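Local atomic coordinates of helix-turn-helix transcriptional regulator (Pseudomonas aeruginosa, PDB entry 5XHX), a protein that probably binds DNA and regulates transcription as a LuxR-family regulator, this chain being its ligand-binding domain without the C-terminal helix-turn-helix part. Residues Y131-D136 with W165-M170; G17-A22 with R30-T35; V125-Q130 with E148-A153; T79-Q84 with T112-N117. All blocks are in the same frame, centred on the assembly; numbering follows the deposited sequence.

Interaction 1: Y131-D136 with W165-M170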
loop_
_atom_site.group_PDB
_atom_site.type_symbol
_atom_site.label_atom_id
_atom_site.label_comp_id
_atom_site.label_asym_id
_atom_site.label_seq_id
_atom_site.Cartn_x
_atom_site.Cartn_y
_atom_site.Cartn_z
ATOM N N TYR A 131 3.876 15.430 -7.297
ATOM C CA TYR A 131 2.772 15.163 -6.377
ATOM C C TYR A 131 3.062 15.836 -5.039
ATOM O O TYR A 131 4.123 15.600 -4.455
ATOM C CB TYR A 131 2.594 13.660 -6.151
ATOM C CG TYR A 131 2.056 12.866 -7.338
ATOM C CD1 TYR A 131 0.680 12.729 -7.554
ATOM C CD2 TYR A 131 2.925 12.234 -8.213
ATOM C CE1 TYR A 131 0.196 11.967 -8.630
ATOM C CE2 TYR A 131 2.463 11.477 -9.270
ATOM C CZ TYR A 131 1.103 11.346 -9.473
ATOM O OH TYR A 131 0.663 10.593 -10.522
ATOM N N ASN A 132 2.115 16.648 -4.552
ATOM C CA ASN A 132 2.231 17.383 -3.286
ATOM C C ASN A 132 1.242 16.811 -2.288
ATOM O O ASN A 132 0.033 16.829 -2.546
ATOM C CB ASN A 132 1.911 18.870 -3.446
ATOM C CG ASN A 132 3.018 19.647 -4.069
ATOM O OD1 ASN A 132 3.796 19.110 -4.849
ATOM N ND2 ASN A 132 3.119 20.930 -3.704
ATOM N N VAL A 133 1.735 16.356 -1.147
ATOM C CA VAL A 133 0.904 15.771 -0.105
ATOM C C VAL A 133 1.120 16.554 1.183
ATOM O O VAL A 133 2.159 16.412 1.833
ATOM C CB VAL A 133 1.214 14.278 0.087
ATOM C CG1 VAL A 133 0.370 13.694 1.226
ATOM C CG2 VAL A 133 0.960 13.542 -1.234
ATOM N N PRO A 134 0.171 17.403 1.569
ATOM C CA PRO A 134 0.267 18.092 2.864
ATOM C C PRO A 134 0.373 17.083 4.001
ATOM O O PRO A 134 -0.355 16.088 4.041
ATOM C CB PRO A 134 -1.039 18.896 2.939
ATOM C CG PRO A 134 -1.450 19.103 1.511
ATOM C CD PRO A 134 -0.969 17.883 0.759
ATOM N N LEU A 135 1.325 17.319 4.900
ATOM C CA LEU A 135 1.497 16.463 6.068
ATOM C C LEU A 135 0.882 17.058 7.314
ATOM O O LEU A 135 0.413 16.318 8.187
ATOM C CB LEU A 135 2.977 16.195 6.336
ATOM C CG LEU A 135 3.670 15.356 5.280
ATOM C CD1 LEU A 135 5.081 14.975 5.725
ATOM C CD2 LEU A 135 2.818 14.127 4.967
ATOM N N ASP A 136 0.880 18.378 7.404
ATOM C CA ASP A 136 0.227 19.079 8.490
ATOM C C ASP A 136 0.074 20.525 8.033
ATOM O O ASP A 136 0.100 20.808 6.829
ATOM C CB ASP A 136 1.022 18.925 9.797
ATOM C CG ASP A 136 2.448 19.421 9.666
ATOM O OD1 ASP A 136 2.630 20.644 9.518
ATOM O OD2 ASP A 136 3.385 18.595 9.707
ATOM N N TRP A 165 -4.030 6.491 -5.498
ATOM C CA TRP A 165 -3.200 5.596 -4.713
ATOM C C TRP A 165 -1.751 6.051 -4.626
ATOM O O TRP A 165 -1.058 5.651 -3.685
ATOM C CB TRP A 165 -3.274 4.153 -5.245
ATOM C CG TRP A 165 -2.878 3.932 -6.677
ATOM C CD1 TRP A 165 -3.719 3.823 -7.742
ATOM C CD2 TRP A 165 -1.553 3.755 -7.190
ATOM N NE1 TRP A 165 -2.997 3.611 -8.896
ATOM C CE2 TRP A 165 -1.667 3.548 -8.582
ATOM C CE3 TRP A 165 -0.282 3.732 -6.606
ATOM C CZ2 TRP A 165 -0.556 3.347 -9.405
ATOM C CZ3 TRP A 165 0.820 3.537 -7.420
ATOM C CH2 TRP A 165 0.675 3.347 -8.807
ATOM N N VAL A 166 -1.274 6.885 -5.557
ATOM C CA VAL A 166 0.061 7.465 -5.385
ATOM C C VAL A 166 0.115 8.282 -4.102
ATOM O O VAL A 166 1.008 8.103 -3.272
ATOM C CB VAL A 166 0.466 8.309 -6.606
ATOM C CG1 VAL A 166 1.776 9.102 -6.304
ATOM C CG2 VAL A 166 0.659 7.405 -7.814
ATOM N N ILE A 167 -0.856 9.171 -3.901
ATOM C CA ILE A 167 -0.759 10.040 -2.731
ATOM C C ILE A 167 -1.087 9.268 -1.451
ATOM O O ILE A 167 -0.582 9.602 -0.375
ATOM C CB ILE A 167 -1.659 11.279 -2.897
ATOM C CG1 ILE A 167 -3.120 10.893 -2.837
ATOM C CG2 ILE A 167 -1.335 12.046 -4.243
ATOM C CD1 ILE A 167 -4.061 12.089 -3.007
ATOM N N ALA A 168 -1.956 8.253 -1.533
ATOM C CA ALA A 168 -2.212 7.408 -0.369
ATOM C C ALA A 168 -0.943 6.693 0.061
ATOM O O ALA A 168 -0.608 6.643 1.254
ATOM C CB ALA A 168 -3.320 6.394 -0.684
ATOM N N LEU A 169 -0.225 6.132 -0.907
ATOM C CA LEU A 169 1.040 5.464 -0.635
ATOM C C LEU A 169 2.057 6.425 -0.030
ATOM O O LEU A 169 2.749 6.089 0.935
ATOM C CB LEU A 169 1.599 4.894 -1.941
ATOM C CG LEU A 169 1.798 3.420 -2.231
ATOM C CD1 LEU A 169 2.762 3.327 -3.410
ATOM C CD2 LEU A 169 2.338 2.697 -1.015
ATOM N N MET A 170 2.216 7.603 -0.648
ATOM C CA MET A 170 3.184 8.583 -0.149
ATOM C C MET A 170 2.923 8.905 1.312
ATOM O O MET A 170 3.844 8.908 2.133
ATOM C CB MET A 170 3.137 9.857 -1.002
ATOM C CG MET A 170 3.621 9.641 -2.432
ATOM S SD MET A 170 3.368 11.081 -3.479
ATOM C CE MET A 170 4.280 12.295 -2.473
#

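Interaction 2: G17-A22 with R30-T35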
loop_
_atom_site.group_PDB
_atom_site.type_symbol
_atom_site.label_atom_id
_atom_site.label_comp_id
_atom_site.label_asym_id
_atom_site.label_seq_id
_atom_site.Cartn_x
_atom_site.Cartn_y
_atom_site.Cartn_z
ATOM N N GLY A 17 2.481 -5.227 -6.166
ATOM C CA GLY A 17 2.962 -5.940 -4.989
ATOM C C GLY A 17 4.395 -5.582 -4.636
ATOM O O GLY A 17 4.729 -5.402 -3.467
ATOM N N LYS A 18 5.256 -5.460 -5.648
ATOM C CA LYS A 18 6.645 -5.062 -5.424
ATOM C C LYS A 18 6.743 -3.648 -4.849
ATOM O O LYS A 18 7.628 -3.362 -4.040
ATOM C CB LYS A 18 7.400 -5.194 -6.757
ATOM C CG LYS A 18 8.729 -4.466 -6.892
ATOM C CD LYS A 18 9.172 -4.460 -8.377
ATOM C CE LYS A 18 10.537 -3.810 -8.572
ATOM N NZ LYS A 18 11.420 -4.061 -7.406
ATOM N N LEU A 19 5.833 -2.763 -5.241
ATOM C CA LEU A 19 5.828 -1.398 -4.729
ATOM C C LEU A 19 5.378 -1.368 -3.276
ATOM O O LEU A 19 6.019 -0.736 -2.420
ATOM C CB LEU A 19 4.914 -0.548 -5.607
ATOM C CG LEU A 19 4.670 0.898 -5.212
ATOM C CD1 LEU A 19 5.999 1.648 -5.185
ATOM C CD2 LEU A 19 3.704 1.510 -6.222
ATOM N N LEU A 20 4.285 -2.081 -2.972
ATOM C CA LEU A 20 3.791 -2.156 -1.601
ATOM C C LEU A 20 4.786 -2.847 -0.680
ATOM O O LEU A 20 4.877 -2.496 0.501
ATOM C CB LEU A 20 2.444 -2.893 -1.573
ATOM C CG LEU A 20 1.337 -2.157 -2.325
ATOM C CD1 LEU A 20 0.005 -2.907 -2.283
ATOM C CD2 LEU A 20 1.201 -0.739 -1.750
ATOM N N GLU A 21 5.523 -3.813 -1.186
ATOM C CA GLU A 21 6.497 -4.515 -0.396
ATOM C C GLU A 21 7.683 -3.620 -0.005
ATOM O O GLU A 21 8.282 -3.785 1.020
ATOM C CB GLU A 21 6.952 -5.749 -1.167
ATOM C CG GLU A 21 7.835 -6.685 -0.443
ATOM C CD GLU A 21 7.162 -7.354 0.731
ATOM O OE1 GLU A 21 7.797 -7.451 1.787
ATOM O OE2 GLU A 21 6.010 -7.765 0.604
ATOM N N ALA A 22 7.977 -2.646 -0.848
ATOM C CA ALA A 22 9.073 -1.703 -0.653
ATOM C C ALA A 22 8.726 -0.576 0.304
ATOM O O ALA A 22 9.599 0.246 0.603
ATOM C CB ALA A 22 9.494 -1.111 -2.002
ATOM N N ARG A 30 12.627 5.055 -5.184
ATOM C CA ARG A 30 13.098 4.585 -6.484
ATOM C C ARG A 30 12.068 3.676 -7.145
ATOM O O ARG A 30 11.812 3.794 -8.349
ATOM C CB ARG A 30 14.445 3.862 -6.352
ATOM C CG ARG A 30 15.006 3.419 -7.721
ATOM C CD ARG A 30 16.356 2.682 -7.643
ATOM N NE ARG A 30 16.332 1.544 -6.726
ATOM C CZ ARG A 30 15.997 0.298 -7.067
ATOM N NH1 ARG A 30 15.648 0.007 -8.315
ATOM N NH2 ARG A 30 16.010 -0.664 -6.150
ATOM N N ILE A 31 11.442 2.781 -6.373
ATOM C CA ILE A 31 10.470 1.861 -6.968
ATOM C C ILE A 31 9.203 2.605 -7.380
ATOM O O ILE A 31 8.606 2.307 -8.419
ATOM C CB ILE A 31 10.151 0.699 -6.005
ATOM C CG1 ILE A 31 11.430 -0.072 -5.646
ATOM C CG2 ILE A 31 9.103 -0.253 -6.653
ATOM C CD1 ILE A 31 12.198 -0.544 -6.859
ATOM N N LEU A 32 8.777 3.589 -6.585
ATOM C CA LEU A 32 7.609 4.381 -6.965
ATOM C C LEU A 32 7.866 5.159 -8.254
ATOM O O LEU A 32 7.049 5.137 -9.187
ATOM C CB LEU A 32 7.225 5.318 -5.809
ATOM C CG LEU A 32 6.076 6.303 -6.091
ATOM C CD1 LEU A 32 4.848 5.598 -6.682
ATOM C CD2 LEU A 32 5.705 7.049 -4.819
ATOM N N ALA A 33 9.013 5.839 -8.340
ATOM C CA ALA A 33 9.337 6.581 -9.560
ATOM C C ALA A 33 9.461 5.654 -10.765
ATOM O O ALA A 33 9.053 6.009 -11.877
ATOM C CB ALA A 33 10.639 7.364 -9.362
ATOM N N GLN A 34 10.051 4.474 -10.576
ATOM C CA GLN A 34 10.161 3.531 -11.692
ATOM C C GLN A 34 8.796 2.988 -12.096
ATOM O O GLN A 34 8.531 2.787 -13.288
ATOM C CB GLN A 34 11.119 2.390 -11.328
ATOM C CG GLN A 34 12.587 2.850 -11.304
ATOM C CD GLN A 34 13.549 1.795 -10.779
ATOM O OE1 GLN A 34 13.141 0.701 -10.377
ATOM N NE2 GLN A 34 14.842 2.125 -10.775
ATOM N N THR A 35 7.914 2.750 -11.121
ATOM C CA THR A 35 6.551 2.333 -11.457
ATOM C C THR A 35 5.848 3.391 -12.306
ATOM O O THR A 35 5.270 3.082 -13.355
ATOM C CB THR A 35 5.755 2.053 -10.181
ATOM O OG1 THR A 35 6.488 1.156 -9.351
ATOM C CG2 THR A 35 4.403 1.410 -10.516
HETATM O O HOH W 1 14.321 -3.355 -6.065
HETATM O O HOH W 2 14.128 -3.023 -9.063
#

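Interaction 3: V125-Q130 with E148-A153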
loop_
_atom_site.group_PDB
_atom_site.type_symbol
_atom_site.label_atom_id
_atom_site.label_comp_id
_atom_site.label_asym_id
_atom_site.label_seq_id
_atom_site.Cartn_x
_atom_site.Cartn_y
_atom_site.Cartn_z
ATOM N N VAL A 125 16.376 19.311 -15.997
ATOM C CA VAL A 125 16.746 19.407 -17.408
ATOM C C VAL A 125 15.648 20.082 -18.221
ATOM O O VAL A 125 15.849 21.195 -18.715
ATOM C CB VAL A 125 17.130 18.038 -18.010
ATOM C CG1 VAL A 125 17.636 18.218 -19.444
ATOM C CG2 VAL A 125 18.191 17.359 -17.156
ATOM N N THR A 126 14.481 19.442 -18.382
ATOM C CA THR A 126 13.486 20.050 -19.267
ATOM C C THR A 126 12.109 20.276 -18.641
ATOM O O THR A 126 11.625 21.412 -18.635
ATOM C CB THR A 126 13.323 19.216 -20.546
ATOM O OG1 THR A 126 14.551 19.229 -21.285
ATOM C CG2 THR A 126 12.226 19.788 -21.414
ATOM N N ASP A 127 11.450 19.218 -18.155
ATOM C CA ASP A 127 10.094 19.338 -17.628
ATOM C C ASP A 127 10.009 18.657 -16.272
ATOM O O ASP A 127 10.849 17.831 -15.914
ATOM C CB ASP A 127 9.050 18.730 -18.592
ATOM C CG ASP A 127 7.649 19.312 -18.397
ATOM O OD1 ASP A 127 7.449 20.227 -17.552
ATOM O OD2 ASP A 127 6.737 18.856 -19.108
ATOM N N GLU A 128 8.971 19.005 -15.518
ATOM C CA GLU A 128 8.828 18.470 -14.175
ATOM C C GLU A 128 7.354 18.376 -13.822
ATOM O O GLU A 128 6.569 19.257 -14.184
ATOM C CB GLU A 128 9.547 19.352 -13.139
ATOM C CG GLU A 128 9.810 18.658 -11.813
ATOM C CD GLU A 128 10.526 19.553 -10.794
ATOM O OE1 GLU A 128 10.521 19.217 -9.575
ATOM O OE2 GLU A 128 11.073 20.597 -11.211
ATOM N N VAL A 129 6.992 17.326 -13.082
ATOM C CA VAL A 129 5.725 17.302 -12.362
ATOM C C VAL A 129 6.034 16.928 -10.929
ATOM O O VAL A 129 7.077 16.359 -10.626
ATOM C CB VAL A 129 4.685 16.312 -12.940
ATOM C CG1 VAL A 129 4.371 16.639 -14.376
ATOM C CG2 VAL A 129 5.193 14.862 -12.789
ATOM N N GLN A 130 5.086 17.220 -10.050
ATOM C CA GLN A 130 5.256 16.907 -8.643
ATOM C C GLN A 130 3.907 16.525 -8.052
ATOM O O GLN A 130 2.923 17.242 -8.247
ATOM C CB GLN A 130 5.848 18.121 -7.915
ATOM C CG GLN A 130 6.351 17.884 -6.530
ATOM C CD GLN A 130 7.028 19.125 -5.978
ATOM O OE1 GLN A 130 8.246 19.276 -6.067
ATOM N NE2 GLN A 130 6.232 20.037 -5.469
ATOM N N GLU A 148 13.875 14.916 -19.327
ATOM C CA GLU A 148 14.621 15.645 -20.348
ATOM C C GLU A 148 13.761 15.989 -21.563
ATOM O O GLU A 148 14.135 16.876 -22.336
ATOM C CB GLU A 148 15.867 14.844 -20.755
ATOM C CG GLU A 148 16.899 14.756 -19.614
ATOM C CD GLU A 148 17.969 13.685 -19.810
ATOM O OE1 GLU A 148 18.139 13.188 -20.944
ATOM O OE2 GLU A 148 18.641 13.336 -18.813
ATOM N N SER A 149 12.604 15.349 -21.730
ATOM C CA SER A 149 11.614 15.802 -22.700
ATOM C C SER A 149 10.424 16.429 -21.960
ATOM O O SER A 149 10.540 16.811 -20.788
ATOM C CB SER A 149 11.217 14.635 -23.619
ATOM O OG SER A 149 11.188 13.406 -22.920
ATOM N N ARG A 150 9.293 16.558 -22.643
ATOM C CA ARG A 150 8.114 17.190 -22.064
ATOM C C ARG A 150 7.087 16.139 -21.665
ATOM O O ARG A 150 6.931 15.116 -22.337
ATOM C CB ARG A 150 7.489 18.187 -23.042
ATOM C CG ARG A 150 8.344 19.428 -23.262
ATOM C CD ARG A 150 7.980 20.185 -24.533
ATOM N NE ARG A 150 8.224 19.399 -25.747
ATOM C CZ ARG A 150 9.416 18.948 -26.147
ATOM N NH1 ARG A 150 10.519 19.215 -25.450
ATOM N NH2 ARG A 150 9.505 18.232 -27.261
ATOM N N PHE A 151 6.408 16.388 -20.551
ATOM C CA PHE A 151 5.231 15.612 -20.190
ATOM C C PHE A 151 4.047 16.196 -20.937
ATOM O O PHE A 151 3.729 17.376 -20.759
ATOM C CB PHE A 151 4.981 15.657 -18.680
ATOM C CG PHE A 151 6.054 14.999 -17.860
ATOM C CD1 PHE A 151 6.228 13.623 -17.888
ATOM C CD2 PHE A 151 6.869 15.752 -17.038
ATOM C CE1 PHE A 151 7.200 13.019 -17.121
ATOM C CE2 PHE A 151 7.845 15.153 -16.261
ATOM C CZ PHE A 151 8.007 13.788 -16.297
ATOM N N GLY A 152 3.415 15.393 -21.796
ATOM C CA GLY A 152 2.271 15.849 -22.561
ATOM C C GLY A 152 0.956 15.597 -21.835
ATOM O O GLY A 152 0.909 15.025 -20.747
ATOM N N ALA A 153 -0.133 16.035 -22.473
ATOM C CA ALA A 153 -1.445 15.954 -21.839
ATOM C C ALA A 153 -1.791 14.521 -21.466
ATOM O O ALA A 153 -2.373 14.271 -20.405
ATOM C CB ALA A 153 -2.515 16.536 -22.761
#

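Interaction 4: T79-Q84 with T112-N117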
loop_
_atom_site.group_PDB
_atom_site.type_symbol
_atom_site.label_atom_id
_atom_site.label_comp_id
_atom_site.label_asym_id
_atom_site.label_seq_id
_atom_site.Cartn_x
_atom_site.Cartn_y
_atom_site.Cartn_z
ATOM N N THR A 79 20.117 25.080 1.272
ATOM C CA THR A 79 20.357 26.276 2.088
ATOM C C THR A 79 19.869 27.555 1.427
ATOM O O THR A 79 20.100 28.642 1.972
ATOM C CB THR A 79 21.850 26.433 2.433
ATOM O OG1 THR A 79 22.596 26.628 1.223
ATOM C CG2 THR A 79 22.363 25.217 3.160
ATOM N N GLY A 80 19.183 27.478 0.288
ATOM C CA GLY A 80 18.640 28.710 -0.249
ATOM C C GLY A 80 18.043 28.687 -1.635
ATOM O O GLY A 80 17.037 29.354 -1.880
ATOM N N LEU A 81 18.650 27.950 -2.566
ATOM C CA LEU A 81 18.139 27.961 -3.934
ATOM C C LEU A 81 16.721 27.394 -4.032
ATOM O O LEU A 81 15.977 27.765 -4.940
ATOM C CB LEU A 81 19.070 27.175 -4.862
ATOM C CG LEU A 81 20.358 27.866 -5.295
ATOM C CD1 LEU A 81 21.176 26.907 -6.162
ATOM C CD2 LEU A 81 20.035 29.149 -6.055
ATOM N N TYR A 82 16.319 26.522 -3.105
ATOM C CA TYR A 82 14.947 26.006 -3.120
ATOM C C TYR A 82 13.913 27.113 -3.025
ATOM O O TYR A 82 12.753 26.903 -3.408
ATOM C CB TYR A 82 14.716 25.037 -1.961
ATOM C CG TYR A 82 14.445 25.740 -0.643
ATOM C CD1 TYR A 82 15.493 26.114 0.189
ATOM C CD2 TYR A 82 13.143 26.026 -0.225
ATOM C CE1 TYR A 82 15.256 26.754 1.402
ATOM C CE2 TYR A 82 12.897 26.683 0.987
ATOM C CZ TYR A 82 13.956 27.032 1.799
ATOM O OH TYR A 82 13.733 27.658 3.019
ATOM N N LEU A 83 14.290 28.273 -2.474
ATOM C CA LEU A 83 13.360 29.396 -2.400
ATOM C C LEU A 83 12.925 29.871 -3.777
ATOM O O LEU A 83 11.852 30.474 -3.909
ATOM C CB LEU A 83 13.990 30.557 -1.618
ATOM C CG LEU A 83 14.185 30.252 -0.129
ATOM C CD1 LEU A 83 15.053 31.333 0.598
ATOM C CD2 LEU A 83 12.810 30.111 0.529
ATOM N N GLN A 84 13.749 29.649 -4.801
ATOM C CA GLN A 84 13.415 30.000 -6.183
ATOM C C GLN A 84 12.797 28.829 -6.943
ATOM O O GLN A 84 12.514 28.952 -8.145
ATOM C CB GLN A 84 14.680 30.476 -6.929
ATOM C CG GLN A 84 15.423 31.663 -6.232
ATOM C CD GLN A 84 16.913 31.736 -6.609
ATOM O OE1 GLN A 84 17.317 31.319 -7.703
ATOM N NE2 GLN A 84 17.725 32.289 -5.710
ATOM N N THR A 112 15.319 33.370 -15.455
ATOM C CA THR A 112 16.416 34.256 -15.097
ATOM C C THR A 112 16.975 33.977 -13.708
ATOM O O THR A 112 17.920 34.651 -13.292
ATOM C CB THR A 112 15.968 35.719 -15.195
ATOM O OG1 THR A 112 15.170 36.059 -14.051
ATOM C CG2 THR A 112 15.152 35.933 -16.467
ATOM N N THR A 113 16.426 33.007 -12.982
ATOM C CA THR A 113 16.890 32.730 -11.628
ATOM C C THR A 113 18.167 31.899 -11.663
ATOM O O THR A 113 18.427 31.157 -12.615
ATOM C CB THR A 113 15.822 31.987 -10.815
ATOM O OG1 THR A 113 15.602 30.690 -11.384
ATOM C CG2 THR A 113 14.504 32.766 -10.798
ATOM N N GLU A 114 18.977 32.038 -10.613
ATOM C CA GLU A 114 20.128 31.152 -10.474
ATOM C C GLU A 114 19.688 29.694 -10.403
ATOM O O GLU A 114 20.328 28.814 -10.992
ATOM C CB GLU A 114 20.943 31.524 -9.242
ATOM C CG GLU A 114 22.222 30.715 -9.092
ATOM C CD GLU A 114 23.071 31.203 -7.933
ATOM O OE1 GLU A 114 22.592 32.086 -7.193
ATOM O OE2 GLU A 114 24.211 30.719 -7.767
ATOM N N TYR A 115 18.589 29.425 -9.685
ATOM C CA TYR A 115 18.064 28.064 -9.580
ATOM C C TYR A 115 17.892 27.425 -10.964
ATOM O O TYR A 115 18.303 26.282 -11.195
ATOM C CB TYR A 115 16.735 28.080 -8.798
ATOM C CG TYR A 115 16.033 26.746 -8.834
ATOM C CD1 TYR A 115 16.453 25.715 -8.010
ATOM C CD2 TYR A 115 14.990 26.501 -9.730
ATOM C CE1 TYR A 115 15.859 24.481 -8.052
ATOM C CE2 TYR A 115 14.366 25.245 -9.776
ATOM C CZ TYR A 115 14.820 24.247 -8.913
ATOM O OH TYR A 115 14.285 22.986 -8.905
ATOM N N TYR A 116 17.322 28.168 -11.908
ATOM C CA TYR A 116 17.092 27.631 -13.249
ATOM C C TYR A 116 18.396 27.208 -13.926
ATOM O O TYR A 116 18.474 26.136 -14.545
ATOM C CB TYR A 116 16.370 28.679 -14.098
ATOM C CG TYR A 116 16.064 28.260 -15.524
ATOM C CD1 TYR A 116 14.988 27.435 -15.804
ATOM C CD2 TYR A 116 16.839 28.712 -16.591
ATOM C CE1 TYR A 116 14.688 27.053 -17.107
ATOM C CE2 TYR A 116 16.547 28.338 -17.901
ATOM C CZ TYR A 116 15.470 27.508 -18.149
ATOM O OH TYR A 116 15.166 27.125 -19.436
ATOM N N ASN A 117 19.435 28.034 -13.820
ATOM C CA ASN A 117 20.656 27.807 -14.582
ATOM C C ASN A 117 21.637 26.888 -13.886
ATOM O O ASN A 117 22.592 26.425 -14.521
ATOM C CB ASN A 117 21.340 29.139 -14.879
ATOM C CG ASN A 117 20.541 29.971 -15.829
ATOM O OD1 ASN A 117 20.554 29.729 -17.038
ATOM N ND2 ASN A 117 19.814 30.949 -15.297
HETATM O O HOH W 3 20.562 33.300 -6.188
#

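Interaction 1: Y131-D136 with W165-M170
Val133 and Ile167 bring strand 131-134 and helix 165-170 closest together, their CA atoms 6.5 Å apart, and the short strand and helix axes, 9.0 Å from each other, make an angle of 49°. Tyr131 and Val133, alternate residues of the strand, send their side chains toward the helix, and Val166, Ile167 and Met170 answer from one side of it. Val166 covers one face of the Tyr131 ring: its CG1 methyl, anti to the backbone N of Val166, stands 3.7 Å from the centroid of that ring and only 4° off its normal, a CH-pi contact over the centre of the face. Ile167 CG2 meets Tyr131 CD1 obliquely at 3.9 Å. In the five-stranded antiparallel sheet, strand 127-134 is paired with 140-147 and 98-101, and helix 153-173 packs across the sheet face here, as in the alpha-beta ligand-binding domains of LuxR-type regulators. Met170 makes an oblique Met-aromatic contact, its SD 5.3 Å from the Tyr131 ring centroid, and the same sulfur touches Tyr131 CB. A bend at chi3 (56°) places Met170 CE 3.8 Å from Val133 CG2, a methyl that also reaches Ile167 CB at 3.8 Å. Beyond this apolar layer the Tyr131 hydroxyl is hydrogen-bonded to the Phe159 carbonyl, while Leu36 of helix 28-36 packs on both Tyr131 and Val166.

Interaction 2: G17-A22 with R30-T35
Leu19 and Ile31 form the apolar centre of this contact between two nearly antiparallel helices, whose segment axes run 9.5 Å apart at 156°. The CD1 methyl of Leu19 does most of the touching: it lies 3.9 Å from Ile31 CG2 and comes close enough to the opposing backbone to reach Leu32 CA at 3.6 Å. The CD2 branch of Leu19 turns to Thr35 and also packs on Trp165 and Leu169 of helix 153-173. Ala22 CB adds a looser touch on Ile31 CG1. Lys18 crosses Ile31 at about a right angle, NZ passing 3.6 Å from Ile31 CD1, and the same methyl lies over one face of the Arg30 guanidinium, offset toward its rim.

Polar links across the contact run through water. Two waters each accept from Lys18 NZ and from Arg30; three of the four bonds are weak, the exception being that of Arg30 NH2 to the oxygen of one water (3.2 Å). Within helix 28-36, Thr35 OG1 donates to Ile31 O at 2.6 Å, from the face of the carbonyl opposite to that used by Thr35 N.

The hairpin of helices 11-21 and 28-36 is thus joined by aliphatic packing, and the shared waters probably ease the repulsion between Lys18 and Arg30 at its exposed border.

Interaction 3: V125-Q130 with E148-A153
A classic beta bulge, in which Thr126 and Asp127 both face Ser147, opens strand 127-134 and sets these two residues against the loop 148-151 that leaves the neighbouring strand. Thr126 OG1 donates to Glu148 O at 2.6 Å from above the carbonyl plane, 49° out of it. The CG2 methyl of Thr126, anti to the backbone N, lies 3.5 Å from Ser149 O and is also close to Glu148 O. Next along the chain, Asp127 reaches over to the backbone N of Phe151: that N-H meets Asp127 OD2 at 2.9 Å, on the anti side and close to the carboxylate plane, with an N-H...O angle of 158°. Asp127 OD2 also has His101 NE2 of strand 98-101 as a partner, and OD1 takes a weak bond from Glu128 N, so the carboxylate ties the start of its strand to the loop and to the adjoining edge strand. Where strands 127-134 and 140-147 end their antiparallel pairing, the loop turns into helix 153-173, with Gly152 at its N-cap. The Phe151 ring presents its edge to Glu128 CA and lies obliquely against Val129, CD2 to CG1 being 3.8 Å. Ile156 of that helix packs on Phe151 and Val129. At the exposed margin, Val125 CG1 presses on Glu148 CG at 3.5 Å.

Interaction 4: T79-Q84 with T112-N117
Gln84 OE1 accepts a hydrogen bond from the backbone N of Tyr115 at 3.0 Å, with an N-H...O angle of 161° and the donor tilted 22° from the amide carbonyl plane. Glu114 N lies close to the same oxygen but at a poor angle, and Thr113 CB flanks it at 3.5 Å. The other end of the amide is used as well: Gln84 NE2 donates to a water that in turn donates to Glu114 OE1, while Glu114 OE2 forms a salt bridge with Arg76 of helix 72-81. The amide of Gln84 therefore has both its oxygen and its nitrogen engaged at the start of helix 114-123. This start is N-capped by Thr113, whose OG1, set between its own backbone N and carbonyl carbon (chi1 65°), accepts from Tyr116 N at 3.1 Å and is further bonded to Phe110 O. Gln84 thus serves an N-H of the first helical turn that the capping threonine does not take, linking this turn to the 3-10 segment 82-84 that follows helix 72-81. The apolar pair is Leu81 CB and Tyr115 CD1, 4.3 Å apart. Leu81 CD2 approaches Tyr115 N closely, and the Leu81 side chain crosses that of Glu114 at about a right angle. Leu81 O and Gln84 O both lie obliquely to the Tyr115 ring, nearest CD1 and CD2 respectively, and Tyr115 CB is 3.7 Å from Gln84 CB.

Overall arrangement
Along the chain interaction 2 comes first, then interaction 4, and the segments of 3 and 1 alternate. Interactions 1 and 3 share strand 127-134 of the five-stranded antiparallel sheet, at adjoining stretches with centres 20 Å apart, and both involve helix 153-173 or the loop leading into it. The centre of interaction 2 is 15 Å from that of interaction 1, and Leu19, Leu20 and Leu32 touch Trp165, Leu169 and Met170, so the N-terminal helices pack on helix 153-173. Interactions 1 and 2 both touch the second subunit, placing this helical layer at the dimer interface. Interaction 4 lies across the chain's centre, about 31 Å from interaction 2 between centres; its helix 114-123 precedes the shared strand.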